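Local coordinates for Low molecular weight protein-tyrosine-phosphatase ptpA (Staphylococcus aureus, PDB 3ROF), which removes phosphate from phosphotyrosine residues of proteins and probably acts as a secreted effector that helps the bacterium survive inside host macrophages, at residues G15-M27 / V123-Y136. Residues are numbered along the deposited sequence; the frame is centred on the assembly and turned at random. Where two conformers were deposited one is given.
Sequences GNICRSPMAEAIM and VPDPYYTNNFEGVY. With PO4 (phosphate ion), chain C.
The guanidinium of R19 carries the side chain of D125 over one face, with CB of the aspartate 3.7 Å above the plane and over its centre, while V123 O and the phosphate sit at its edge. Guanidinium and carboxylate are stacked, their planes 9° apart, so the long salt bridge is an attraction of charges rather than a directed bond. R19 NH1 donates a rather bent hydrogen bond to V123 O (2.9 Å); NE gives phosphate O1 an almost straight bond (2.8 Å, 176°) and NH2 bonds to O2. A bend at chi3 (-69°) turns the end of the arginine to face the anion, and a salt bridge from NH1 to D91 helps fix its rotation.

D125 approaches the same ion from the other segment: OD1 lies 2.6 Å from phosphate O3 and also caps the helix 126-129 by accepting from Y127 N, whereas OD2 is hydrogen-bonded to a polar side chain of the bound peptide.

The F132 ring has P126 CB over one face and receives M22 CE and C18 SG at its edge, with SG 3.8 Å from F132 CE1. Deeper along the helices, M22 bends at its thioether to set CE 3.5 Å from F132 O and SD against V135 CG1, and I26 CD1 touches Y136 CD1 at 3.8 Å. These contacts join helices 19-33 and 132-153 beneath the site.

Backbone N-H groups of G15 (to O2), I17 and C18 (to O4) and R19 (to O1) complete the ring of donors. Together they illustrate the phosphate-binding P-loop of low molecular weight tyrosine phosphatases, the CX5R signature running from the probable nucleophile C13 to R19, with D125, the probable proton donor, brought in by a distant loop.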
ATOM      1  N   GLY A  15      -2.470  10.802   0.410  1.00  5.04           N
ATOM      2  CA  GLY A  15      -1.678  11.490   1.406  1.00  5.60           C
ATOM      3  C   GLY A  15      -0.501  10.723   1.989  1.00  4.97           C
ATOM      4  O   GLY A  15       0.375  11.309   2.631  1.00  5.51           O
ATOM      5  N   ASN A  16      -0.507   9.400   1.808  1.00  4.71           N
ATOM      6  CA  ASN A  16       0.442   8.534   2.494  1.00  4.96           C
ATOM      7  C   ASN A  16       0.419   8.792   4.017  1.00  4.03           C
ATOM      8  O   ASN A  16       1.466   8.737   4.653  1.00  5.05           O
ATOM      9  CB  ASN A  16       1.868   8.636   1.934  1.00  5.22           C
ATOM     10  CG  ASN A  16       2.804   7.526   2.392  1.00  5.30           C
ATOM     11  OD1 ASN A  16       4.001   7.773   2.559  1.00  4.92           O
ATOM     12  ND2 ASN A  16       2.309   6.290   2.550  1.00  4.77           N
ATOM     13  N   ILE A  17      -0.782   9.011   4.556  1.00  3.98           N
ATOM     14  CA  ILE A  17      -0.981   9.099   5.988  1.00  4.61           C
ATOM     15  C   ILE A  17      -2.035   8.140   6.510  1.00  4.15           C
ATOM     16  O   ILE A  17      -1.940   7.760   7.679  1.00  4.55           O
ATOM     17  CB  ILE A  17      -1.228  10.565   6.466  1.00  5.17           C
ATOM     18  CG1 ILE A  17      -2.370  11.237   5.684  1.00  8.26           C
ATOM     19  CG2 ILE A  17       0.041  11.363   6.395  1.00  6.09           C
ATOM     20  CD1 ILE A  17      -2.888  12.483   6.353  1.00 12.24           C
ATOM     21  N   CYS A  18      -3.016   7.749   5.697  1.00  3.81           N
ATOM     22  CA  CYS A  18      -4.093   6.902   6.232  1.00  4.04           C
ATOM     23  C   CYS A  18      -4.009   5.508   5.633  1.00  4.22           C
ATOM     24  O   CYS A  18      -3.645   4.535   6.337  1.00  4.79           O
ATOM     25  CB  CYS A  18      -5.474   7.497   5.979  1.00  5.11           C
ATOM     26  SG  CYS A  18      -5.728   9.121   6.760  1.00  5.28           S
ATOM     27  N   ARG A  19      -4.368   5.354   4.377  1.00  3.90           N
ATOM     28  CA  ARG A  19      -4.567   4.016   3.791  1.00  4.34           C
ATOM     29  C   ARG A  19      -3.295   3.252   3.511  1.00  4.17           C
ATOM     30  O   ARG A  19      -3.123   2.119   3.959  1.00  3.99           O
ATOM     31  CB  ARG A  19      -5.404   4.109   2.513  1.00  4.16           C
ATOM     32  CG  ARG A  19      -6.840   4.515   2.770  1.00  5.05           C
ATOM     33  CD  ARG A  19      -7.599   4.971   1.521  1.00  4.63           C
ATOM     34  NE  ARG A  19      -7.066   6.224   1.056  1.00  4.44           N
ATOM     35  CZ  ARG A  19      -7.374   6.801  -0.087  1.00  5.38           C
ATOM     36  NH1 ARG A  19      -8.290   6.241  -0.869  1.00  6.25           N
ATOM     37  NH2 ARG A  19      -6.784   7.937  -0.452  1.00  6.29           N
ATOM     38  N   SER A  20      -2.382   3.836   2.734  1.00  3.71           N
ATOM     39  CA  SER A  20      -1.205   3.070   2.369  1.00  3.77           C
ATOM     40  C   SER A  20      -0.279   2.788   3.553  1.00  4.22           C
ATOM     41  O   SER A  20       0.315   1.721   3.565  1.00  3.83           O
ATOM     42  CB  SER A  20      -0.467   3.664   1.167  1.00  4.30           C
ATOM     43  OG  SER A  20       0.071   4.959   1.399  1.00  4.59           O
ATOM     44  N   PRO A  21      -0.141   3.669   4.570  1.00  4.01           N
ATOM     45  CA  PRO A  21       0.660   3.248   5.710  1.00  3.80           C
ATOM     46  C   PRO A  21       0.009   2.072   6.436  1.00  4.01           C
ATOM     47  O   PRO A  21       0.693   1.174   6.933  1.00  4.39           O
ATOM     48  CB  PRO A  21       0.721   4.508   6.610  1.00  5.06           C
ATOM     49  CG  PRO A  21       0.532   5.636   5.645  1.00  5.12           C
ATOM     50  CD  PRO A  21      -0.504   5.107   4.658  1.00  3.87           C
ATOM     51  N   MET A  22      -1.322   2.102   6.558  1.00  3.86           N
ATOM     52  CA  MET A  22      -1.974   1.005   7.228  1.00  4.39           C
ATOM     53  C   MET A  22      -1.689  -0.323   6.508  1.00  3.82           C
ATOM     54  O   MET A  22      -1.349  -1.341   7.128  1.00  4.49           O
ATOM     55  CB  MET A  22      -3.494   1.233   7.326  1.00  4.43           C
ATOM     56  CG  MET A  22      -4.104   0.286   8.294  1.00  4.79           C
ATOM     57  SD  MET A  22      -5.911   0.197   8.271  1.00  5.62           S
ATOM     58  CE  MET A  22      -6.373   1.871   8.695  1.00  7.18           C
ATOM     59  N   ALA A  23      -1.859  -0.309   5.183  1.00  3.76           N
ATOM     60  CA  ALA A  23      -1.610  -1.483   4.388  1.00  4.17           C
ATOM     61  C   ALA A  23      -0.146  -1.946   4.487  1.00  3.95           C
ATOM     62  O   ALA A  23       0.131  -3.128   4.594  1.00  4.20           O
ATOM     63  CB  ALA A  23      -2.010  -1.252   2.939  1.00  3.97           C
ATOM     64  N   GLU A  24       0.796  -0.980   4.416  1.00  3.75           N
ATOM     65  CA  GLU A  24       2.204  -1.314   4.501  1.00  4.14           C
ATOM     66  C   GLU A  24       2.487  -2.047   5.794  1.00  4.57           C
ATOM     67  O   GLU A  24       3.177  -3.071   5.806  1.00  4.19           O
ATOM     68  CB  GLU A  24       3.059  -0.044   4.416  1.00  4.87           C
ATOM     69  CG  GLU A  24       4.506  -0.282   4.707  1.00  5.62           C
ATOM     70  CD  GLU A  24       5.374   0.955   4.760  1.00  5.92           C
ATOM     71  OE1 GLU A  24       4.919   2.079   4.505  1.00  8.50           O
ATOM     72  OE2 GLU A  24       6.571   0.777   5.134  1.00  8.10           O
ATOM     73  N   ALA A  25       2.019  -1.490   6.919  1.00  4.17           N
ATOM     74  CA  ALA A  25       2.335  -2.078   8.212  1.00  5.11           C
ATOM     75  C   ALA A  25       1.717  -3.479   8.353  1.00  4.44           C
ATOM     76  O   ALA A  25       2.349  -4.397   8.865  1.00  4.96           O
ATOM     77  CB  ALA A  25       1.845  -1.167   9.312  1.00  6.56           C
ATOM     78  N   ILE A  26       0.462  -3.622   7.934  1.00  4.57           N
ATOM     79  CA  ILE A  26      -0.201  -4.921   8.019  1.00  4.58           C
ATOM     80  C   ILE A  26       0.551  -5.949   7.158  1.00  4.45           C
ATOM     81  O   ILE A  26       0.808  -7.059   7.574  1.00  4.78           O
ATOM     82  CB  ILE A  26      -1.685  -4.814   7.597  1.00  4.99           C
ATOM     83  CG1 ILE A  26      -2.472  -3.978   8.593  1.00  5.40           C
ATOM     84  CG2 ILE A  26      -2.282  -6.210   7.381  1.00  5.69           C
ATOM     85  CD1 ILE A  26      -3.818  -3.543   8.092  1.00  6.39           C
ATOM     86  N   MET A  27       0.866  -5.567   5.917  0.66  4.49           N
ATOM     87  CA  MET A  27       1.559  -6.446   4.990  0.66  4.64           C
ATOM     88  C   MET A  27       2.920  -6.883   5.533  0.66  4.65           C
ATOM     89  O   MET A  27       3.267  -8.074   5.498  0.66  5.12           O
ATOM     90  CB  MET A  27       1.731  -5.722   3.647  0.66  5.76           C
ATOM     91  CG  MET A  27       2.392  -6.520   2.543  0.66  6.24           C
ATOM     92  SD  MET A  27       1.233  -7.707   1.861  0.66  7.77           S
ATOM     93  CE  MET A  27       2.108  -8.141   0.346  0.66 13.73           C
ATOM     94  N   VAL A 123     -11.010   1.792  -2.063  1.00  5.96           N
ATOM     95  CA  VAL A 123     -10.950   1.986  -0.620  1.00  5.33           C
ATOM     96  C   VAL A 123     -11.235   3.456  -0.340  1.00  6.12           C
ATOM     97  O   VAL A 123     -10.448   4.324  -0.746  1.00  7.02           O
ATOM     98  CB  VAL A 123      -9.574   1.616  -0.065  1.00  6.13           C
ATOM     99  CG1 VAL A 123      -9.501   1.863   1.460  1.00  7.29           C
ATOM    100  CG2 VAL A 123      -9.209   0.175  -0.436  1.00  5.82           C
ATOM    101  N   PRO A 124     -12.356   3.762   0.334  1.00  6.37           N
ATOM    102  CA  PRO A 124     -12.653   5.178   0.627  1.00  7.35           C
ATOM    103  C   PRO A 124     -11.633   5.798   1.547  1.00  6.06           C
ATOM    104  O   PRO A 124     -11.058   5.132   2.373  1.00  6.84           O
ATOM    105  CB  PRO A 124     -14.026   5.143   1.312  1.00 16.39           C
ATOM    106  CG  PRO A 124     -14.609   3.813   0.914  1.00 18.44           C
ATOM    107  CD  PRO A 124     -13.398   2.873   0.850  1.00  8.36           C
ATOM    108  N   ASP A 125     -11.419   7.087   1.399  1.00  7.22           N
ATOM    109  CA  ASP A 125     -10.372   7.777   2.130  1.00  6.80           C
ATOM    110  C   ASP A 125     -10.834   8.159   3.534  1.00  6.13           C
ATOM    111  O   ASP A 125     -11.725   9.022   3.697  1.00  6.41           O
ATOM    112  CB  ASP A 125      -9.968   9.036   1.357  1.00  6.38           C
ATOM    113  CG  ASP A 125      -8.757   9.748   1.933  1.00  6.06           C
ATOM    114  OD1 ASP A 125      -8.266   9.334   3.004  1.00  5.89           O
ATOM    115  OD2 ASP A 125      -8.309  10.726   1.277  1.00  6.82           O
ATOM    116  N   PRO A 126     -10.272   7.533   4.575  1.00  5.74           N
ATOM    117  CA  PRO A 126     -10.729   7.818   5.934  1.00  6.60           C
ATOM    118  C   PRO A 126     -10.213   9.142   6.463  1.00  5.86           C
ATOM    119  O   PRO A 126     -10.672   9.555   7.539  1.00  6.16           O
ATOM    120  CB  PRO A 126     -10.176   6.637   6.715  1.00  7.08           C
ATOM    121  CG  PRO A 126      -8.845   6.362   6.034  1.00  5.34           C
ATOM    122  CD  PRO A 126      -9.132   6.588   4.560  1.00  6.15           C
ATOM    123  N   TYR A 127      -9.392   9.861   5.721  1.00  5.19           N
ATOM    124  CA  TYR A 127      -9.096  11.251   6.062  1.00  6.07           C
ATOM    125  C   TYR A 127     -10.418  12.009   6.221  1.00  5.53           C
ATOM    126  O   TYR A 127     -10.536  12.905   7.062  1.00  6.67           O
ATOM    127  CB  TYR A 127      -8.276  11.876   4.944  1.00  6.21           C
ATOM    128  CG  TYR A 127      -7.910  13.312   5.151  1.00  6.60           C
ATOM    129  CD1 TYR A 127      -6.705  13.620   5.720  1.00 11.75           C
ATOM    130  CD2 TYR A 127      -8.713  14.347   4.688  1.00  8.44           C
ATOM    131  CE1 TYR A 127      -6.290  14.931   5.875  1.00 19.35           C
ATOM    132  CE2 TYR A 127      -8.313  15.674   4.825  1.00 11.45           C
ATOM    133  CZ  TYR A 127      -7.099  15.951   5.424  1.00 14.70           C
ATOM    134  OH  TYR A 127      -6.684  17.261   5.566  1.00 20.99           O
ATOM    135  N   TYR A 128     -11.394  11.671   5.366  1.00  5.47           N
ATOM    136  CA  TYR A 128     -12.721  12.237   5.436  1.00  5.84           C
ATOM    137  C   TYR A 128     -13.646  11.376   6.266  1.00  6.66           C
ATOM    138  O   TYR A 128     -14.332  11.877   7.161  1.00  7.58           O
ATOM    139  CB  TYR A 128     -13.284  12.426   4.018  1.00  6.91           C
ATOM    140  CG  TYR A 128     -12.453  13.366   3.164  1.00  6.64           C
ATOM    141  CD1 TYR A 128     -12.426  14.711   3.449  1.00  7.65           C
ATOM    142  CD2 TYR A 128     -11.641  12.906   2.144  1.00  7.87           C
ATOM    143  CE1 TYR A 128     -11.672  15.592   2.747  1.00  9.60           C
ATOM    144  CE2 TYR A 128     -10.847  13.806   1.399  1.00 10.41           C
ATOM    145  CZ  TYR A 128     -10.873  15.152   1.721  1.00 10.54           C
ATOM    146  OH  TYR A 128     -10.124  16.091   1.041  1.00 14.68           O
ATOM    147  N   THR A 129     -13.750  10.086   5.968  1.00  6.35           N
ATOM    148  CA  THR A 129     -14.819   9.292   6.560  1.00  8.32           C
ATOM    149  C   THR A 129     -14.577   8.971   8.028  1.00  6.29           C
ATOM    150  O   THR A 129     -15.516   8.600   8.732  1.00  8.05           O
ATOM    151  CB  THR A 129     -14.982   7.931   5.859  1.00  8.29           C
ATOM    152  OG1 THR A 129     -13.814   7.150   6.117  1.00  7.62           O
ATOM    153  CG2 THR A 129     -15.154   8.072   4.346  1.00 12.58           C
ATOM    154  N   ASN A 130     -13.314   9.000   8.462  1.00  6.53           N
ATOM    155  CA  ASN A 130     -12.907   8.525   9.774  1.00  6.73           C
ATOM    156  C   ASN A 130     -13.140   7.016   9.961  1.00  7.47           C
ATOM    157  O   ASN A 130     -13.022   6.522  11.071  1.00  9.29           O
ATOM    158  CB  ASN A 130     -13.534   9.290  10.947  1.00  8.13           C
ATOM    159  CG  ASN A 130     -12.604   9.381  12.132  1.00 10.07           C
ATOM    160  OD1 ASN A 130     -11.405   9.626  11.979  1.00 10.69           O
ATOM    161  ND2 ASN A 130     -13.146   9.192  13.330  1.00 15.23           N
ATOM    162  N   ASN A 131     -13.412   6.285   8.875  1.00  6.56           N
ATOM    163  CA  ASN A 131     -13.717   4.866   8.987  1.00  7.86           C
ATOM    164  C   ASN A 131     -12.439   4.017   8.871  1.00  5.98           C
ATOM    165  O   ASN A 131     -12.265   3.227   7.926  1.00  7.24           O
ATOM    166  CB  ASN A 131     -14.752   4.457   7.947  1.00 10.51           C
ATOM    167  CG  ASN A 131     -15.236   3.061   8.152  1.00 15.79           C
ATOM    168  OD1 ASN A 131     -14.970   2.446   9.179  1.00 12.23           O
ATOM    169  ND2 ASN A 131     -15.940   2.530   7.164  1.00 21.18           N
ATOM    170  N   PHE A 132     -11.555   4.156   9.847  1.00  6.14           N
ATOM    171  CA  PHE A 132     -10.307   3.423   9.807  1.00  5.44           C
ATOM    172  C   PHE A 132     -10.529   1.935   9.977  1.00  5.77           C
ATOM    173  O   PHE A 132      -9.776   1.141   9.389  1.00  6.10           O
ATOM    174  CB  PHE A 132      -9.350   4.010  10.857  1.00  5.77           C
ATOM    175  CG  PHE A 132      -8.845   5.352  10.460  1.00  5.39           C
ATOM    176  CD1 PHE A 132      -7.690   5.490   9.713  1.00  5.11           C
ATOM    177  CD2 PHE A 132      -9.545   6.513  10.796  1.00  6.39           C
ATOM    178  CE1 PHE A 132      -7.239   6.738   9.318  1.00  6.16           C
ATOM    179  CE2 PHE A 132      -9.073   7.774  10.395  1.00  6.54           C
ATOM    180  CZ  PHE A 132      -7.931   7.878   9.627  1.00  6.27           C
ATOM    181  N   GLU A 133     -11.542   1.541  10.749  1.00  6.44           N
ATOM    182  CA  GLU A 133     -11.849   0.120  10.891  1.00  7.04           C
ATOM    183  C   GLU A 133     -12.252  -0.509   9.569  1.00  6.87           C
ATOM    184  O   GLU A 133     -11.863  -1.643   9.257  1.00  8.15           O
ATOM    185  CB  GLU A 133     -12.913  -0.107  11.960  1.00 11.38           C
ATOM    186  CG  GLU A 133     -13.100  -1.576  12.244  1.00 25.80           C
ATOM    187  CD  GLU A 133     -14.065  -1.824  13.379  1.00 30.59           C
ATOM    188  OE1 GLU A 133     -14.209  -0.907  14.225  1.00 29.44           O
ATOM    189  OE2 GLU A 133     -14.678  -2.921  13.420  1.00 30.27           O
ATOM    190  N   GLY A 134     -13.019   0.220   8.770  1.00  6.98           N
ATOM    191  CA  GLY A 134     -13.414  -0.287   7.475  1.00  8.08           C
ATOM    192  C   GLY A 134     -12.235  -0.493   6.563  1.00  5.91           C
ATOM    193  O   GLY A 134     -12.160  -1.460   5.801  1.00  7.27           O
ATOM    194  N   VAL A 135     -11.270   0.420   6.608  1.00  5.90           N
ATOM    195  CA  VAL A 135     -10.048   0.288   5.816  1.00  5.83           C
ATOM    196  C   VAL A 135      -9.257  -0.938   6.255  1.00  5.70           C
ATOM    197  O   VAL A 135      -8.779  -1.730   5.431  1.00  5.46           O
ATOM    198  CB  VAL A 135      -9.212   1.581   5.881  1.00  6.92           C
ATOM    199  CG1 VAL A 135      -7.863   1.356   5.209  1.00  6.09           C
ATOM    200  CG2 VAL A 135      -9.977   2.752   5.251  1.00  7.11           C
ATOM    201  N   TYR A 136      -9.113  -1.092   7.567  1.00  5.59           N
ATOM    202  CA  TYR A 136      -8.448  -2.270   8.132  1.00  5.78           C
ATOM    203  C   TYR A 136      -9.097  -3.539   7.607  1.00  5.05           C
ATOM    204  O   TYR A 136      -8.407  -4.454   7.144  1.00  5.66           O
ATOM    205  CB  TYR A 136      -8.526  -2.186   9.659  1.00  6.45           C
ATOM    206  CG  TYR A 136      -7.947  -3.369  10.388  1.00  6.66           C
ATOM    207  CD1 TYR A 136      -6.591  -3.472  10.625  1.00  7.72           C
ATOM    208  CD2 TYR A 136      -8.772  -4.372  10.841  1.00  8.10           C
ATOM    209  CE1 TYR A 136      -6.062  -4.565  11.310  1.00  8.96           C
ATOM    210  CE2 TYR A 136      -8.275  -5.476  11.512  1.00 10.55           C
ATOM    211  CZ  TYR A 136      -6.928  -5.557  11.754  1.00 10.85           C
ATOM    212  OH  TYR A 136      -6.450  -6.658  12.445  1.00 14.66           O
TER
HETATM  213  P   PO4 C 201      -4.753   8.819   2.566  1.00  5.14           P
HETATM  214  O1  PO4 C 201      -5.248   7.410   2.760  1.00  5.18           O
HETATM  215  O2  PO4 C 201      -4.774   9.245   1.116  1.00  5.53           O
HETATM  216  O3  PO4 C 201      -5.693   9.762   3.385  1.00  5.26           O
HETATM  217  O4  PO4 C 201      -3.394   9.022   3.194  1.00  6.16           O